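Local structure of cystalysin (Treponema denticola, 1C7O) at residues K307-V312 and E381-L386; T325-I330 and F367-L372; I9-L14 and D40-N45. The protein is a pyridoxal-phosphate-dependent enzyme of the aminotransferase class I and II family, whose members are mostly homodimers. All coordinates share one frame; numbering follows the deposited sequence.

Interaction 1 (K307-V312 and E381-L386); sequences KDFFEV and ESLERL
Phe309 lays one face of its ring over Leu383: CB of Leu383 sits 3.8 Å from the centroid of the Phe309 ring and only 7° off the ring normal, a CH-pi contact placed almost at the middle of the face. With CG anti to the backbone N (chi1 170°), the ring leans out from helix 289-313 toward the backbone of helix 376-393, and its far end, CZ, comes 3.2 Å from Leu383 O. Leu383 in turn reaches back in the opposite direction, so the two side chains slide past one another. One methyl of Leu383 meets the root of the phenylalanine side chain, the other its ring: CD1 of Leu383 lies 3.6 Å from CB of Phe309, while CD2 lies 3.8 Å from CD2 of the ring.

A second, lighter touch comes from the next residue, Phe310, and from Leu386, about a turn beyond Leu383. The outer end of the Phe310 ring, CE2 and CZ, meets the single methyl CD2 of Leu386, with Phe310 CZ and Leu386 CD2 3.9 Å apart and the side chains crossing at about a right angle. Phe309 CD2 also rests over the centre of one face of the Phe310 ring, so the two aromatic groups brace each other before either meets the partner helix. No hydrogen bond joins the segments; the grip is apolar and buried.

The axes of the two short segments run at 22° to each other and come no closer than 11.1 Å, a wide spacing bridged by the long reach of Phe309. Leu386 also packs on Met346 and Ala350, so helix 339-350 covers the Leu386 side, and strand 327-331 is met by Phe310 through Ile330.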
loop_
_atom_site.group_PDB
_atom_site.type_symbol
_atom_site.label_atom_id
_atom_site.label_comp_id
_atom_site.label_asym_id
_atom_site.label_seq_id
_atom_site.Cartn_x
_atom_site.Cartn_y
_atom_site.Cartn_z
ATOM N N LYS A 307 17.518 -32.657 0.236
ATOM C CA LYS A 307 17.980 -33.487 1.340
ATOM C C LYS A 307 18.826 -34.671 0.853
ATOM O O LYS A 307 19.878 -34.968 1.425
ATOM C CB LYS A 307 16.790 -34.004 2.147
ATOM C CG LYS A 307 17.209 -34.882 3.305
ATOM C CD LYS A 307 16.041 -35.649 3.878
ATOM C CE LYS A 307 16.527 -36.647 4.907
ATOM N NZ LYS A 307 17.345 -35.947 5.933
ATOM N N ASP A 308 18.364 -35.351 -0.194
ATOM C CA ASP A 308 19.100 -36.486 -0.740
ATOM C C ASP A 308 20.435 -36.026 -1.326
ATOM O O ASP A 308 21.486 -36.594 -1.020
ATOM C CB ASP A 308 18.262 -37.195 -1.818
ATOM C CG ASP A 308 19.060 -38.237 -2.596
ATOM O OD1 ASP A 308 19.507 -37.934 -3.726
ATOM O OD2 ASP A 308 19.246 -39.359 -2.076
ATOM N N PHE A 309 20.383 -34.989 -2.156
ATOM C CA PHE A 309 21.571 -34.442 -2.796
ATOM C C PHE A 309 22.791 -34.339 -1.878
ATOM O O PHE A 309 23.887 -34.770 -2.249
ATOM C CB PHE A 309 21.270 -33.059 -3.376
ATOM C CG PHE A 309 22.496 -32.323 -3.852
ATOM C CD1 PHE A 309 23.110 -32.666 -5.061
ATOM C CD2 PHE A 309 23.060 -31.312 -3.069
ATOM C CE1 PHE A 309 24.266 -32.019 -5.488
ATOM C CE2 PHE A 309 24.220 -30.657 -3.484
ATOM C CZ PHE A 309 24.826 -31.014 -4.699
ATOM N N PHE A 310 22.616 -33.757 -0.696
ATOM C CA PHE A 310 23.731 -33.607 0.237
ATOM C C PHE A 310 24.174 -34.933 0.844
ATOM O O PHE A 310 25.371 -35.180 1.021
ATOM C CB PHE A 310 23.365 -32.628 1.350
ATOM C CG PHE A 310 23.311 -31.197 0.900
ATOM C CD1 PHE A 310 22.110 -30.494 0.911
ATOM C CD2 PHE A 310 24.464 -30.546 0.477
ATOM C CE1 PHE A 310 22.059 -29.167 0.510
ATOM C CE2 PHE A 310 24.423 -29.215 0.071
ATOM C CZ PHE A 310 23.217 -28.524 0.088
ATOM N N GLU A 311 23.206 -35.788 1.161
ATOM C CA GLU A 311 23.514 -37.089 1.745
ATOM C C GLU A 311 24.411 -37.870 0.797
ATOM O O GLU A 311 25.402 -38.473 1.212
ATOM C CB GLU A 311 22.224 -37.874 2.001
ATOM C CG GLU A 311 21.244 -37.138 2.900
ATOM C CD GLU A 311 20.012 -37.952 3.221
ATOM O OE1 GLU A 311 19.428 -38.549 2.286
ATOM O OE2 GLU A 311 19.623 -37.980 4.409
ATOM N N VAL A 312 24.056 -37.826 -0.482
ATOM C CA VAL A 312 24.784 -38.524 -1.535
ATOM C C VAL A 312 26.059 -37.810 -1.987
ATOM O O VAL A 312 27.013 -38.457 -2.412
ATOM C CB VAL A 312 23.879 -38.720 -2.785
ATOM C CG1 VAL A 312 24.642 -39.456 -3.875
ATOM C CG2 VAL A 312 22.611 -39.478 -2.409
ATOM N N GLU A 381 19.499 -28.085 -11.320
ATOM C CA GLU A 381 20.551 -27.284 -11.935
ATOM C C GLU A 381 21.324 -26.561 -10.839
ATOM O O GLU A 381 22.558 -26.566 -10.825
ATOM C CB GLU A 381 19.940 -26.269 -12.913
ATOM C CG GLU A 381 19.478 -26.864 -14.246
ATOM C CD GLU A 381 18.575 -25.927 -15.042
ATOM O OE1 GLU A 381 18.899 -24.729 -15.158
ATOM O OE2 GLU A 381 17.538 -26.392 -15.564
ATOM N N SER A 382 20.583 -25.962 -9.911
ATOM C CA SER A 382 21.171 -25.220 -8.800
ATOM C C SER A 382 22.036 -26.106 -7.916
ATOM O O SER A 382 23.140 -25.714 -7.515
ATOM C CB SER A 382 20.071 -24.579 -7.948
ATOM O OG SER A 382 19.346 -23.604 -8.681
ATOM N N LEU A 383 21.541 -27.297 -7.601
ATOM C CA LEU A 383 22.307 -28.194 -6.752
ATOM C C LEU A 383 23.594 -28.648 -7.432
ATOM O O LEU A 383 24.669 -28.607 -6.836
ATOM C CB LEU A 383 21.454 -29.401 -6.354
ATOM C CG LEU A 383 20.311 -29.059 -5.395
ATOM C CD1 LEU A 383 19.567 -30.326 -5.021
ATOM C CD2 LEU A 383 20.870 -28.377 -4.149
ATOM N N GLU A 384 23.476 -29.060 -8.689
ATOM C CA GLU A 384 24.618 -29.530 -9.464
ATOM C C GLU A 384 25.728 -28.479 -9.538
ATOM O O GLU A 384 26.914 -28.801 -9.468
ATOM C CB GLU A 384 24.151 -29.924 -10.870
ATOM C CG GLU A 384 25.219 -30.577 -11.727
ATOM C CD GLU A 384 26.059 -31.574 -10.953
ATOM O OE1 GLU A 384 25.490 -32.358 -10.157
ATOM O OE2 GLU A 384 27.294 -31.576 -11.145
ATOM N N ARG A 385 25.332 -27.219 -9.671
ATOM C CA ARG A 385 26.270 -26.102 -9.739
ATOM C C ARG A 385 27.025 -25.982 -8.406
ATOM O O ARG A 385 28.226 -25.716 -8.386
ATOM C CB ARG A 385 25.496 -24.811 -10.029
ATOM C CG ARG A 385 26.303 -23.660 -10.612
ATOM C CD ARG A 385 25.446 -22.399 -10.643
ATOM N NE ARG A 385 24.105 -22.701 -11.133
ATOM C CZ ARG A 385 23.000 -22.095 -10.717
ATOM N NH1 ARG A 385 23.074 -21.145 -9.800
ATOM N NH2 ARG A 385 21.821 -22.454 -11.201
ATOM N N LEU A 386 26.316 -26.164 -7.292
ATOM C CA LEU A 386 26.935 -26.085 -5.967
ATOM C C LEU A 386 27.814 -27.317 -5.779
ATOM O O LEU A 386 28.894 -27.252 -5.187
ATOM C CB LEU A 386 25.863 -26.054 -4.869
ATOM C CG LEU A 386 26.320 -26.166 -3.405
ATOM C CD1 LEU A 386 27.046 -24.901 -2.971
ATOM C CD2 LEU A 386 25.105 -26.391 -2.518
#

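Interaction 2 (T325-I330 and F367-L372); sequences TYLQWI and FERINL. With PPG ((2E,3E)-4-(2-aminoethoxy)-2-[({3-hydroxy-2-methyl-5-[(phosphonooxy)methyl]pyridin-4-yl}methyl)imino]but-3-enoic acid), chain I.
Trp329 and Phe367 meet face against face, their planes only 4° apart, yet slid so far that the rings barely overlap: Phe367 CD2 lies over the indole face near its nitrogen, with Trp329 NE1 and Phe367 CD2 3.2 Å apart. Phe367 CB covers the six-membered part of the indole instead, 3.5 Å from that ring's centroid, a CH-pi contact. The indole N-H is spent on Tyr149 OH.

On the same side of the sheet, Arg369 starts extended, CG anti to the backbone N, then bends at chi3 (68°), which carries its guanidinium across Leu327. There Leu327 CD1 lies over one face of the group, 3.3 Å from Arg369 NH1, while the edge is left to the carboxylate of PPG. The grip is two-pronged and nearly straight: Arg369 NH1 to PPG O3B at 2.7 Å and NH2 to O2B at 2.8 Å. Asn175 and Ser37 O take further guanidinium hydrogens, fixing its rotation.

Further along, the Asn371 amide lies beside the Tyr326 ring, the planes 24° apart and Asn371 OD1 3.3 Å from Tyr326 CD2; that oxygen accepts from Ala373 N. On the other side of the sheet, which also carries Gln328 and Glu368, Ile330 CD1 and the CB of Gln328 close on Ile370 CG2, and the Gln328 amide ends at Pro320 O.

Paired backbone hydrogen bonds join Gln328 with Ile370 and Ile330 with Glu368, and Leu372 N to Tyr326 O extends the pairing with a 2.8 Å bond. This antiparallel pair belongs to the small C-terminal domain of fold-type I PLP enzymes, where an arginine on such a strand holds the carboxylate of the bound group, as Arg369 does here.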
loop_
_atom_site.group_PDB
_atom_site.type_symbol
_atom_site.label_atom_id
_atom_site.label_comp_id
_atom_site.label_asym_id
_atom_site.label_seq_id
_atom_site.Cartn_x
_atom_site.Cartn_y
_atom_site.Cartn_z
ATOM N N THR A 325 5.981 -24.062 5.027
ATOM C CA THR A 325 6.617 -23.066 4.165
ATOM C C THR A 325 7.350 -23.815 3.068
ATOM O O THR A 325 7.290 -25.041 3.005
ATOM C CB THR A 325 7.650 -22.146 4.912
ATOM O OG1 THR A 325 8.861 -22.867 5.183
ATOM C CG2 THR A 325 7.063 -21.629 6.213
ATOM N N TYR A 326 8.019 -23.082 2.190
ATOM C CA TYR A 326 8.768 -23.715 1.114
ATOM C C TYR A 326 10.178 -23.183 1.182
ATOM O O TYR A 326 10.888 -23.121 0.184
ATOM C CB TYR A 326 8.128 -23.433 -0.253
ATOM C CG TYR A 326 7.893 -21.968 -0.601
ATOM C CD1 TYR A 326 6.605 -21.501 -0.881
ATOM C CD2 TYR A 326 8.956 -21.065 -0.711
ATOM C CE1 TYR A 326 6.380 -20.174 -1.266
ATOM C CE2 TYR A 326 8.743 -19.740 -1.099
ATOM C CZ TYR A 326 7.450 -19.300 -1.374
ATOM O OH TYR A 326 7.229 -17.998 -1.755
ATOM N N LEU A 327 10.571 -22.804 2.394
ATOM C CA LEU A 327 11.898 -22.272 2.673
ATOM C C LEU A 327 12.634 -23.285 3.568
ATOM O O LEU A 327 12.426 -23.332 4.785
ATOM C CB LEU A 327 11.760 -20.924 3.376
ATOM C CG LEU A 327 10.835 -19.907 2.683
ATOM C CD1 LEU A 327 10.602 -18.697 3.582
ATOM C CD2 LEU A 327 11.450 -19.476 1.354
ATOM N N GLN A 328 13.489 -24.094 2.948
ATOM C CA GLN A 328 14.246 -25.129 3.643
ATOM C C GLN A 328 15.515 -24.598 4.301
ATOM O O GLN A 328 16.290 -23.870 3.678
ATOM C CB GLN A 328 14.576 -26.252 2.662
ATOM C CG GLN A 328 15.433 -27.364 3.233
ATOM C CD GLN A 328 15.360 -28.624 2.394
ATOM O OE1 GLN A 328 15.293 -28.562 1.164
ATOM N NE2 GLN A 328 15.381 -29.776 3.053
ATOM N N TRP A 329 15.716 -24.990 5.561
ATOM C CA TRP A 329 16.851 -24.570 6.398
ATOM C C TRP A 329 18.012 -25.566 6.255
ATOM O O TRP A 329 17.932 -26.692 6.751
ATOM C CB TRP A 329 16.372 -24.513 7.858
ATOM C CG TRP A 329 17.192 -23.677 8.829
ATOM C CD1 TRP A 329 17.587 -24.049 10.082
ATOM C CD2 TRP A 329 17.646 -22.322 8.656
ATOM N NE1 TRP A 329 18.253 -23.020 10.700
ATOM C CE2 TRP A 329 18.305 -21.948 9.851
ATOM C CE3 TRP A 329 17.555 -21.389 7.613
ATOM C CZ2 TRP A 329 18.873 -20.680 10.033
ATOM C CZ3 TRP A 329 18.123 -20.121 7.794
ATOM C CH2 TRP A 329 18.774 -19.783 8.997
ATOM N N ILE A 330 19.088 -25.145 5.588
ATOM C CA ILE A 330 20.250 -26.007 5.362
ATOM C C ILE A 330 21.431 -25.651 6.269
ATOM O O ILE A 330 21.815 -24.485 6.367
ATOM C CB ILE A 330 20.724 -25.927 3.884
ATOM C CG1 ILE A 330 19.525 -26.038 2.935
ATOM C CG2 ILE A 330 21.713 -27.054 3.588
ATOM C CD1 ILE A 330 19.867 -25.799 1.478
ATOM N N PHE A 367 23.976 -21.410 8.445
ATOM C CA PHE A 367 22.854 -21.987 7.708
ATOM C C PHE A 367 22.562 -21.195 6.445
ATOM O O PHE A 367 23.066 -20.084 6.266
ATOM C CB PHE A 367 21.580 -22.019 8.565
ATOM C CG PHE A 367 21.693 -22.869 9.798
ATOM C CD1 PHE A 367 22.397 -22.415 10.910
ATOM C CD2 PHE A 367 21.115 -24.137 9.838
ATOM C CE1 PHE A 367 22.527 -23.208 12.041
ATOM C CE2 PHE A 367 21.239 -24.941 10.966
ATOM C CZ PHE A 367 21.949 -24.473 12.071
ATOM N N GLU A 368 21.735 -21.783 5.583
ATOM C CA GLU A 368 21.319 -21.164 4.330
ATOM C C GLU A 368 19.846 -21.516 4.130
ATOM O O GLU A 368 19.429 -22.636 4.436
ATOM C CB GLU A 368 22.125 -21.723 3.150
ATOM C CG GLU A 368 23.624 -21.518 3.222
ATOM C CD GLU A 368 24.037 -20.073 3.039
ATOM O OE1 GLU A 368 25.257 -19.808 3.005
ATOM O OE2 GLU A 368 23.148 -19.200 2.930
ATOM N N ARG A 369 19.056 -20.569 3.630
ATOM C CA ARG A 369 17.642 -20.834 3.385
ATOM C C ARG A 369 17.410 -20.917 1.877
ATOM O O ARG A 369 17.644 -19.956 1.150
ATOM C CB ARG A 369 16.766 -19.730 3.979
ATOM C CG ARG A 369 15.334 -20.178 4.243
ATOM C CD ARG A 369 14.427 -19.008 4.496
ATOM N NE ARG A 369 14.264 -18.216 3.289
ATOM C CZ ARG A 369 13.596 -17.070 3.235
ATOM N NH1 ARG A 369 13.031 -16.588 4.333
ATOM N NH2 ARG A 369 13.497 -16.412 2.085
ATOM N N ILE A 370 16.954 -22.071 1.411
ATOM C CA ILE A 370 16.709 -22.273 -0.007
ATOM C C ILE A 370 15.221 -22.220 -0.340
ATOM O O ILE A 370 14.398 -22.832 0.346
ATOM C CB ILE A 370 17.277 -23.631 -0.461
ATOM C CG1 ILE A 370 17.169 -23.771 -1.979
ATOM C CG2 ILE A 370 16.522 -24.763 0.233
ATOM C CD1 ILE A 370 17.795 -25.054 -2.516
ATOM N N ASN A 371 14.886 -21.474 -1.391
ATOM C CA ASN A 371 13.498 -21.349 -1.833
ATOM C C ASN A 371 13.163 -22.528 -2.734
ATOM O O ASN A 371 13.692 -22.638 -3.837
ATOM C CB ASN A 371 13.292 -20.054 -2.612
ATOM C CG ASN A 371 11.840 -19.806 -2.933
ATOM O OD1 ASN A 371 11.101 -20.736 -3.253
ATOM N ND2 ASN A 371 11.419 -18.546 -2.856
ATOM N N LEU A 372 12.267 -23.392 -2.264
ATOM C CA LEU A 372 11.866 -24.596 -2.997
ATOM C C LEU A 372 10.752 -24.383 -4.018
ATOM O O LEU A 372 10.408 -25.313 -4.753
ATOM C CB LEU A 372 11.434 -25.685 -1.998
ATOM C CG LEU A 372 12.447 -26.044 -0.901
ATOM C CD1 LEU A 372 11.775 -26.811 0.215
ATOM C CD2 LEU A 372 13.574 -26.848 -1.497
HETATM N N1 PPG I . 5.968 -12.599 7.511
HETATM C C2 PPG I . 6.770 -13.721 7.356
HETATM C C2A PPG I . 6.886 -14.597 8.559
HETATM C C3 PPG I . 7.374 -13.940 6.035
HETATM O O3 PPG I . 8.164 -15.072 5.992
HETATM C C4 PPG I . 7.136 -13.042 4.982
HETATM C C4A PPG I . 7.941 -13.219 3.691
HETATM C C5 PPG I . 6.247 -11.848 5.274
HETATM C C6 PPG I . 5.704 -11.695 6.545
HETATM C C5A PPG I . 5.982 -10.729 4.192
HETATM O OP4 PPG I . 4.595 -10.338 4.158
HETATM P P PPG I . 4.140 -9.048 3.297
HETATM O OP1 PPG I . 4.768 -7.881 3.961
HETATM O OP2 PPG I . 2.602 -9.019 3.342
HETATM O OP3 PPG I . 4.595 -9.298 1.909
HETATM N N4A PPG I . 9.240 -12.593 3.787
HETATM C CAI PPG I . 10.187 -12.769 2.671
HETATM C CBC PPG I . 11.310 -13.750 2.835
HETATM O O2B PPG I . 12.272 -13.937 1.837
HETATM O O3B PPG I . 11.387 -14.454 3.931
HETATM C CBI PPG I . 9.983 -12.071 1.431
HETATM C CGI PPG I . 10.809 -10.974 1.068
HETATM O OET PPG I . 10.825 -9.725 1.816
HETATM C CEI PPG I . 11.593 -8.750 0.968
HETATM C CFI PPG I . 10.830 -8.488 -0.351
HETATM N NI PPG I . 11.544 -7.624 -1.237
#

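Interaction 3 (I9-L14 and D40-N45); sequences ISRKNL and DMEFKN
Arg11 turns the edge of its guanidinium to two carboxylates at once. The end of Asp40 comes at it from the opposite direction, and NH2 of Arg11 gives Asp40 OD1 a hydrogen bond of 2.7 Å that stays close to the guanidinium plane. The carboxylate does not lie flat against it: the planes stand 55° apart, and the donor meets OD1 from above the Asp40 plane. Glu42 crosses Arg11 obliquely but is turned more nearly flush, its carboxylate 19° from the guanidinium, and forms a salt bridge through OE2 to NH1, although the exact place of OE2 is less sure. Bends at chi2 and chi3 fold the arginine back enough for its CG to pass 3.5 Å from Glu42 OE1.

The three residues make a salt-bridge network between two irregular loops of the N-terminal region, the loops before and after helix 17-25 in the chain. Lys18 of that helix adds a second positive partner to Asp40 through OD2; its pairing with Glu42 OE2 is less certain. Asp40 also lies near PPG, its side chain about 6 Å away.

Ile9 packs against the backbone of Glu42, its CD1 3.5 Å from Glu42 O, and the end of Lys44 lies near its CG2. A water donates to both Ile9 O and Glu42 OE1, bridging backbone and carboxylate, while Val61 of the second subunit packs on Ile9 and Arg11.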
loop_
_atom_site.group_PDB
_atom_site.type_symbol
_atom_site.label_atom_id
_atom_site.label_comp_id
_atom_site.label_asym_id
_atom_site.label_seq_id
_atom_site.Cartn_x
_atom_site.Cartn_y
_atom_site.Cartn_z
ATOM N N ILE A 9 11.199 -20.097 -15.844
ATOM C CA ILE A 9 10.944 -18.719 -16.246
ATOM C C ILE A 9 12.087 -17.773 -15.914
ATOM O O ILE A 9 13.023 -18.134 -15.199
ATOM C CB ILE A 9 9.669 -18.165 -15.578
ATOM C CG1 ILE A 9 9.870 -18.105 -14.063
ATOM C CG2 ILE A 9 8.465 -19.024 -15.941
ATOM C CD1 ILE A 9 8.672 -17.594 -13.310
ATOM N N SER A 10 11.992 -16.554 -16.440
ATOM C CA SER A 10 12.992 -15.525 -16.202
ATOM C C SER A 10 12.305 -14.250 -15.726
ATOM O O SER A 10 11.337 -13.808 -16.334
ATOM C CB SER A 10 13.765 -15.231 -17.487
ATOM O OG SER A 10 14.805 -14.300 -17.248
ATOM N N ARG A 11 12.810 -13.664 -14.643
ATOM C CA ARG A 11 12.240 -12.432 -14.094
ATOM C C ARG A 11 13.238 -11.285 -14.269
ATOM O O ARG A 11 13.210 -10.301 -13.528
ATOM C CB ARG A 11 11.929 -12.592 -12.598
ATOM C CG ARG A 11 11.183 -13.868 -12.189
ATOM C CD ARG A 11 9.710 -13.623 -11.909
ATOM N NE ARG A 11 9.464 -12.694 -10.802
ATOM C CZ ARG A 11 9.690 -12.954 -9.515
ATOM N NH1 ARG A 11 10.179 -14.128 -9.138
ATOM N NH2 ARG A 11 9.408 -12.038 -8.596
ATOM N N LYS A 12 14.128 -11.412 -15.244
ATOM C CA LYS A 12 15.127 -10.375 -15.484
ATOM C C LYS A 12 14.543 -9.091 -16.083
ATOM O O LYS A 12 13.710 -9.133 -16.996
ATOM C CB LYS A 12 16.228 -10.912 -16.398
ATOM C CG LYS A 12 17.325 -9.908 -16.684
ATOM C CD LYS A 12 18.347 -10.476 -17.648
ATOM C CE LYS A 12 19.441 -9.466 -17.942
ATOM N NZ LYS A 12 20.499 -10.058 -18.802
ATOM N N ASN A 13 14.991 -7.953 -15.556
ATOM C CA ASN A 13 14.548 -6.638 -16.016
ATOM C C ASN A 13 13.049 -6.417 -15.940
ATOM O O ASN A 13 12.492 -5.685 -16.752
ATOM C CB ASN A 13 14.997 -6.384 -17.460
ATOM C CG ASN A 13 16.486 -6.152 -17.573
ATOM O OD1 ASN A 13 17.082 -5.453 -16.750
ATOM N ND2 ASN A 13 17.096 -6.723 -18.606
ATOM N N LEU A 14 12.393 -7.040 -14.969
ATOM C CA LEU A 14 10.952 -6.876 -14.817
ATOM C C LEU A 14 10.593 -6.245 -13.472
ATOM O O LEU A 14 9.418 -6.110 -13.140
ATOM C CB LEU A 14 10.261 -8.231 -14.965
ATOM C CG LEU A 14 10.422 -8.890 -16.338
ATOM C CD1 LEU A 14 9.942 -10.341 -16.295
ATOM C CD2 LEU A 14 9.638 -8.088 -17.369
ATOM N N ASP A 40 9.158 -15.508 -2.802
ATOM C CA ASP A 40 8.069 -15.361 -3.767
ATOM C C ASP A 40 8.338 -16.530 -4.711
ATOM O O ASP A 40 9.460 -17.044 -4.744
ATOM C CB ASP A 40 8.040 -13.974 -4.467
ATOM C CG ASP A 40 9.210 -13.731 -5.417
ATOM O OD1 ASP A 40 9.253 -12.615 -5.994
ATOM O OD2 ASP A 40 10.067 -14.619 -5.594
ATOM N N MET A 41 7.330 -16.983 -5.446
ATOM C CA MET A 41 7.504 -18.154 -6.307
ATOM C C MET A 41 8.065 -17.959 -7.712
ATOM O O MET A 41 7.880 -16.911 -8.340
ATOM C CB MET A 41 6.183 -18.911 -6.428
ATOM C CG MET A 41 5.571 -19.339 -5.112
ATOM S SD MET A 41 4.165 -20.412 -5.405
ATOM C CE MET A 41 3.570 -20.666 -3.720
ATOM N N GLU A 42 8.753 -18.994 -8.194
ATOM C CA GLU A 42 9.322 -18.982 -9.533
ATOM C C GLU A 42 8.406 -19.819 -10.416
ATOM O O GLU A 42 8.852 -20.509 -11.337
ATOM C CB GLU A 42 10.751 -19.551 -9.541
ATOM C CG GLU A 42 11.832 -18.593 -8.999
ATOM C CD GLU A 42 11.773 -17.194 -9.620
ATOM O OE1 GLU A 42 11.802 -17.069 -10.863
ATOM O OE2 GLU A 42 11.700 -16.211 -8.855
ATOM N N PHE A 43 7.118 -19.751 -10.096
ATOM C CA PHE A 43 6.057 -20.448 -10.818
ATOM C C PHE A 43 5.099 -19.399 -11.375
ATOM O O PHE A 43 4.900 -18.352 -10.761
ATOM C CB PHE A 43 5.255 -21.349 -9.876
ATOM C CG PHE A 43 6.017 -22.525 -9.343
ATOM C CD1 PHE A 43 6.077 -22.760 -7.969
ATOM C CD2 PHE A 43 6.634 -23.423 -10.202
ATOM C CE1 PHE A 43 6.739 -23.873 -7.467
ATOM C CE2 PHE A 43 7.298 -24.538 -9.707
ATOM C CZ PHE A 43 7.350 -24.762 -8.343
ATOM N N LYS A 44 4.507 -19.670 -12.535
ATOM C CA LYS A 44 3.551 -18.736 -13.104
ATOM C C LYS A 44 2.347 -18.751 -12.177
ATOM O O LYS A 44 2.063 -19.767 -11.541
ATOM C CB LYS A 44 3.146 -19.167 -14.514
ATOM C CG LYS A 44 3.939 -18.483 -15.643
ATOM C CD LYS A 44 3.620 -16.974 -15.721
ATOM C CE LYS A 44 4.260 -16.272 -16.931
ATOM N NZ LYS A 44 5.747 -16.231 -16.872
ATOM N N ASN A 45 1.655 -17.623 -12.083
ATOM C CA ASN A 45 0.478 -17.517 -11.223
ATOM C C ASN A 45 -0.655 -18.433 -11.668
ATOM O O ASN A 45 -0.752 -18.795 -12.841
ATOM C CB ASN A 45 -0.014 -16.071 -11.204
ATOM C CG ASN A 45 0.906 -15.164 -10.434
ATOM O OD1 ASN A 45 0.983 -15.239 -9.204
ATOM N ND2 ASN A 45 1.630 -14.308 -11.146
HETATM O O HOH W 1 12.890 -19.303 -12.603
#

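Overall arrangement
From the N terminus, interaction 3 comes first, closing the short stretch that contains helix 17-25, beside the second subunit. It is complete before the others open, so it stands in series with them. Much later, helix 289-313 begins interaction 1, whose loop closes only at helix 376-393; interaction 2 is nested inside it, since strand 327-331 follows the first helix and strand 367-371 precedes the second. Interactions 1 and 2 touch, joining helix layer to sheet. Interaction 2 also reaches interaction 3, where Tyr326 packs on Met41 and Asn371 ND2 makes a probable, weak hydrogen bond to Asp40 O, linking the N-terminal loops to the C-terminal sheet. Interactions 1 and 3 do not touch.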